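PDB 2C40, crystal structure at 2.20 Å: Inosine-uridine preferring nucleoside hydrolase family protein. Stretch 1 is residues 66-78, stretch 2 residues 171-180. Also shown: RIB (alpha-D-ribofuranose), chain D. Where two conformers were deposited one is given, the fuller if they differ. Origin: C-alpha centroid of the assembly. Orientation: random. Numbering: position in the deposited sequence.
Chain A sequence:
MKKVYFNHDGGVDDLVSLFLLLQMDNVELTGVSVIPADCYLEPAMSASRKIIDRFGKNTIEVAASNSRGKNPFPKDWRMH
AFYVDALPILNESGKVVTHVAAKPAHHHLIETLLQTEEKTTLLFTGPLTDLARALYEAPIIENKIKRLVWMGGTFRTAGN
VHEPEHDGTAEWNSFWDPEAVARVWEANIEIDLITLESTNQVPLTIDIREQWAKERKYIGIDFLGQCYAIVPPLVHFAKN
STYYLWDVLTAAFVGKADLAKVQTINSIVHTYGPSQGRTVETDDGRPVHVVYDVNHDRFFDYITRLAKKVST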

# COMPACT_ATOMS: atom_id res chain seq x y z
N ASN A 66 -15.62 20.88 -3.90
CA ASN A 66 -14.61 21.94 -4.05
C ASN A 66 -14.40 22.60 -2.70
O ASN A 66 -13.82 23.69 -2.59
CB ASN A 66 -14.87 22.93 -5.23
CG ASN A 66 -16.20 23.69 -5.13
OD1 ASN A 66 -16.55 24.42 -6.06
ND2 ASN A 66 -16.92 23.55 -4.03
N SER A 67 -14.83 21.88 -1.66
CA SER A 67 -14.63 22.33 -0.29
C SER A 67 -13.16 22.26 0.02
O SER A 67 -12.43 21.40 -0.49
CB SER A 67 -15.44 21.50 0.68
OG SER A 67 -16.84 21.79 0.59
N ARG A 68 -12.73 23.20 0.84
CA ARG A 68 -11.36 23.22 1.33
C ARG A 68 -11.36 23.08 2.84
O ARG A 68 -12.27 23.53 3.50
CB ARG A 68 -10.71 24.51 0.93
CG ARG A 68 -10.57 24.67 -0.54
CD ARG A 68 -10.17 26.08 -0.84
NE ARG A 68 -10.02 26.29 -2.27
CZ ARG A 68 -9.37 27.32 -2.82
NH1 ARG A 68 -8.77 28.23 -2.06
NH2 ARG A 68 -9.35 27.45 -4.14
N GLY A 69 -10.32 22.47 3.38
CA GLY A 69 -10.23 22.26 4.83
C GLY A 69 -9.44 23.33 5.55
O GLY A 69 -8.60 24.02 4.96
N LYS A 70 -9.74 23.48 6.84
CA LYS A 70 -8.98 24.37 7.73
C LYS A 70 -7.69 23.73 8.16
O LYS A 70 -6.64 24.40 8.27
CB LYS A 70 -9.84 24.66 8.96
CG LYS A 70 -9.25 25.77 9.86
CD LYS A 70 -10.37 26.41 10.63
CE LYS A 70 -9.97 27.10 11.93
NZ LYS A 70 -11.13 26.89 12.97
N ASN A 71 -7.76 22.43 8.46
CA ASN A 71 -6.63 21.69 9.01
C ASN A 71 -6.43 20.41 8.21
O ASN A 71 -7.09 19.41 8.49
CB ASN A 71 -6.87 21.42 10.50
CG ASN A 71 -7.01 22.69 11.29
OD1 ASN A 71 -6.10 23.49 11.26
ND2 ASN A 71 -8.15 22.87 12.02
N PRO A 72 -5.59 20.46 7.15
CA PRO A 72 -5.42 19.29 6.25
C PRO A 72 -4.92 17.98 6.93
O PRO A 72 -4.25 18.04 7.93
CB PRO A 72 -4.43 19.81 5.22
CG PRO A 72 -4.50 21.36 5.32
CD PRO A 72 -4.77 21.61 6.74
N PHE A 73 -5.32 16.82 6.42
CA PHE A 73 -4.84 15.52 6.91
C PHE A 73 -3.36 15.31 6.57
O PHE A 73 -2.83 15.99 5.69
CB PHE A 73 -5.65 14.38 6.30
CG PHE A 73 -6.98 14.09 6.99
CD1 PHE A 73 -8.13 14.82 6.69
CD2 PHE A 73 -7.10 13.03 7.84
CE1 PHE A 73 -9.31 14.57 7.28
CE2 PHE A 73 -8.32 12.72 8.42
CZ PHE A 73 -9.43 13.51 8.17
N PRO A 74 -2.66 14.42 7.32
CA PRO A 74 -1.29 14.09 6.98
C PRO A 74 -1.15 13.56 5.56
O PRO A 74 -2.03 12.81 5.14
CB PRO A 74 -0.92 13.00 8.03
CG PRO A 74 -1.87 13.26 9.18
CD PRO A 74 -3.10 13.75 8.56
N LYS A 75 -0.10 13.93 4.82
CA LYS A 75 0.03 13.49 3.44
C LYS A 75 -0.01 11.97 3.32
O LYS A 75 -0.62 11.44 2.39
CB LYS A 75 1.29 14.01 2.79
CG LYS A 75 1.33 13.72 1.27
CD LYS A 75 2.72 13.73 0.70
CE LYS A 75 2.84 14.83 -0.32
NZ LYS A 75 3.98 14.68 -1.25
N ASP A 76 0.66 11.26 4.21
CA ASP A 76 0.86 9.80 3.99
C ASP A 76 -0.45 9.02 4.10
O ASP A 76 -0.64 8.06 3.38
CB ASP A 76 2.01 9.21 4.84
N TRP A 77 -1.37 9.49 4.93
CA TRP A 77 -2.73 8.92 4.99
C TRP A 77 -3.50 9.19 3.68
O TRP A 77 -4.19 8.33 3.13
CB TRP A 77 -3.50 9.59 6.12
CG TRP A 77 -2.97 9.32 7.49
CD1 TRP A 77 -1.75 8.76 7.84
CD2 TRP A 77 -3.64 9.63 8.73
NE1 TRP A 77 -1.64 8.71 9.21
CE2 TRP A 77 -2.79 9.22 9.78
CE3 TRP A 77 -4.87 10.21 9.05
CZ2 TRP A 77 -3.13 9.39 11.12
CZ3 TRP A 77 -5.22 10.36 10.38
CH2 TRP A 77 -4.35 9.96 11.40
N ARG A 78 -3.32 10.39 3.17
CA ARG A 78 -4.01 10.82 1.95
C ARG A 78 -3.69 10.04 0.65
O ARG A 78 -4.48 10.06 -0.30
CB ARG A 78 -3.74 12.32 1.73
CG ARG A 78 -4.19 13.18 2.91
CD ARG A 78 -4.00 14.62 2.56
NE ARG A 78 -4.83 14.95 1.41
CZ ARG A 78 -4.70 16.04 0.65
NH1 ARG A 78 -3.77 16.93 0.90
NH2 ARG A 78 -5.51 16.23 -0.38
O5 RIB D . -10.65 10.27 12.51
C5 RIB D . -10.99 9.03 11.83
C4 RIB D . -11.10 9.33 10.33
O4 RIB D . -9.78 9.69 9.88
C3 RIB D . -11.64 8.23 9.39
O3 RIB D . -12.97 8.64 8.92
C2 RIB D . -10.52 7.99 8.29
O2 RIB D . -10.79 7.93 6.82
C1 RIB D . -9.47 9.10 8.59
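Stretch 2, residues 171-180: EWNSFWDPEA

A short helix can be held against an extended loop by two complementary devices: the free carbonyls at its C-terminal end, and the aromatic side chains along its length. The contact between residues 171-180 and residues 66-78 of this nucleoside hydrolase family protein is a compact example, burying 721 Å² in all.

Stretch 2 begins at Glu 171, turns into a helix at Trp 172, leaves it by Asp 177, whose phi/psi of -156/86° is extended, and resumes as helix from Pro 178. Stretch 1 is mostly loop, with a weakly bonded helical turn near its end. The two stretches approach most closely near the end of the first helix: the CA atoms of Asn 71 and Trp 176 are 4.5 Å apart, and those of Lys 70 and Asp 177 5.3 Å. From there the two stretches run in opposite senses, so that Phe 73, Pro 74 and Trp 77, later in stretch 1, meet the earlier Trp 172.

Polar contacts gather at this junction. Trp 176 O accepts from both Lys 70 N (2.9 Å) and Asn 71 N (3.1 Å), and Phe 175 O accepts from Asn 71 ND2 at 2.9 Å in a nearly straight bond. Asn 71 thus serves the helix end with backbone and side chain alike. Its O lies 3.5 Å from Trp 176 CA in a CA-H...O contact, and one water joins Phe 73 N (3.1 Å) to Trp 176 NE1 (3.0 Å), accepting from both. Farther out, Lys 70 NZ and Glu 179 OE1, 4.1 Å apart, have opposite charges but form no salt bridge.

The aromatic contacts spread along both stretches, from Gly 69 to Trp 77 and from Trp 172 to Trp 176. Gly 69 CA sits 3.2 Å from the centroid of the Trp 176 six-membered ring, almost on its normal; an ideal CB there would lie 2.2 Å from Trp 176 CE2, so the close approach depends on the absence of a side chain. Asn 71 CB lies over the face of Phe 175, 3.9 Å from the ring centroid. Phe 73 stacks on the six-membered ring of Trp 172, their centroids 4.5 Å apart and planes at 25°, while its CD1 reaches Trp 176 CD1 at 3.3 Å. Trp 77 turns an edge toward the face of Trp 172, with Trp 77 CZ3 3.6 Å from Trp 172 CD1. Pro 74 CD packs 3.7 Å from Trp 172 CZ2.

The ribose adjoins this cluster: its O5 donates to Glu 171 OE1 (2.8 Å), and Asn 173 ND2 donates to its O3 (3.2 Å).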

# COMPACT_ATOMS: atom_id res chain seq x y z
N GLU A 171 -10.97 14.77 17.35
CA GLU A 171 -10.94 13.70 16.38
C GLU A 171 -10.79 14.36 15.00
O GLU A 171 -11.18 15.52 14.81
CB GLU A 171 -12.23 12.90 16.54
CG GLU A 171 -12.53 11.92 15.49
CD GLU A 171 -13.09 12.55 14.24
OE1 GLU A 171 -12.78 11.94 13.22
OE2 GLU A 171 -13.80 13.63 14.28
N TRP A 172 -10.17 13.65 14.04
CA TRP A 172 -9.78 14.21 12.74
C TRP A 172 -10.87 14.77 11.84
O TRP A 172 -10.67 15.82 11.20
CB TRP A 172 -8.91 13.18 11.94
CG TRP A 172 -7.44 13.50 12.02
CD1 TRP A 172 -6.48 12.82 12.72
CD2 TRP A 172 -6.80 14.63 11.46
NE1 TRP A 172 -5.27 13.44 12.59
CE2 TRP A 172 -5.44 14.57 11.82
CE3 TRP A 172 -7.23 15.69 10.63
CZ2 TRP A 172 -4.52 15.53 11.42
CZ3 TRP A 172 -6.33 16.63 10.23
CH2 TRP A 172 -4.98 16.55 10.62
N ASN A 173 -11.98 14.05 11.65
CA ASN A 173 -13.06 14.58 10.80
C ASN A 173 -13.60 15.93 11.32
O ASN A 173 -13.94 16.81 10.52
CB ASN A 173 -14.18 13.56 10.58
CG ASN A 173 -13.75 12.39 9.66
OD1 ASN A 173 -12.78 12.51 8.91
ND2 ASN A 173 -14.51 11.30 9.67
N SER A 174 -13.69 16.08 12.64
CA SER A 174 -14.06 17.36 13.25
C SER A 174 -12.94 18.39 13.11
O SER A 174 -13.19 19.51 12.69
CB SER A 174 -14.37 17.22 14.75
OG SER A 174 -15.17 16.09 14.99
N PHE A 175 -11.73 18.00 13.48
CA PHE A 175 -10.58 18.90 13.37
C PHE A 175 -10.36 19.50 11.95
O PHE A 175 -10.02 20.64 11.84
CB PHE A 175 -9.33 18.15 13.84
CG PHE A 175 -8.07 19.00 13.91
CD1 PHE A 175 -7.98 20.04 14.81
CD2 PHE A 175 -6.97 18.70 13.11
CE1 PHE A 175 -6.85 20.81 14.90
CE2 PHE A 175 -5.80 19.46 13.17
CZ PHE A 175 -5.72 20.50 14.07
N TRP A 176 -10.62 18.72 10.90
CA TRP A 176 -10.39 19.19 9.53
C TRP A 176 -11.13 20.46 9.24
O TRP A 176 -10.61 21.31 8.51
CB TRP A 176 -10.79 18.15 8.50
CG TRP A 176 -10.26 18.34 7.05
CD1 TRP A 176 -9.07 17.94 6.59
CD2 TRP A 176 -10.98 18.84 5.91
NE1 TRP A 176 -8.94 18.23 5.27
CE2 TRP A 176 -10.11 18.76 4.81
CE3 TRP A 176 -12.28 19.35 5.71
CZ2 TRP A 176 -10.48 19.13 3.52
CZ3 TRP A 176 -12.64 19.77 4.42
CH2 TRP A 176 -11.72 19.64 3.34
N ASP A 177 -12.34 20.59 9.80
CA ASP A 177 -13.15 21.80 9.67
C ASP A 177 -14.15 21.90 10.85
O ASP A 177 -15.31 21.44 10.75
CB ASP A 177 -13.88 21.76 8.34
CG ASP A 177 -14.56 23.07 8.03
OD1 ASP A 177 -14.54 23.90 8.93
OD2 ASP A 177 -15.05 23.27 6.89
N PRO A 178 -13.69 22.48 11.96
CA PRO A 178 -14.51 22.67 13.17
C PRO A 178 -15.72 23.57 12.98
O PRO A 178 -16.76 23.36 13.65
CB PRO A 178 -13.52 23.27 14.17
CG PRO A 178 -12.17 22.94 13.62
CD PRO A 178 -12.30 22.95 12.16
N GLU A 179 -15.61 24.54 12.08
CA GLU A 179 -16.69 25.47 11.78
C GLU A 179 -17.86 24.73 11.12
O GLU A 179 -19.02 25.01 11.42
CB GLU A 179 -16.16 26.60 10.92
CG GLU A 179 -15.17 27.43 11.75
CD GLU A 179 -14.33 28.43 10.95
OE1 GLU A 179 -13.67 28.06 9.93
OE2 GLU A 179 -14.28 29.60 11.39
N ALA A 180 -17.55 23.79 10.25
CA ALA A 180 -18.56 23.01 9.62
C ALA A 180 -19.34 22.20 10.63
O ALA A 180 -20.54 21.99 10.45
CB ALA A 180 -17.95 22.10 8.62
O HOH W 1 -6.76 17.09 3.64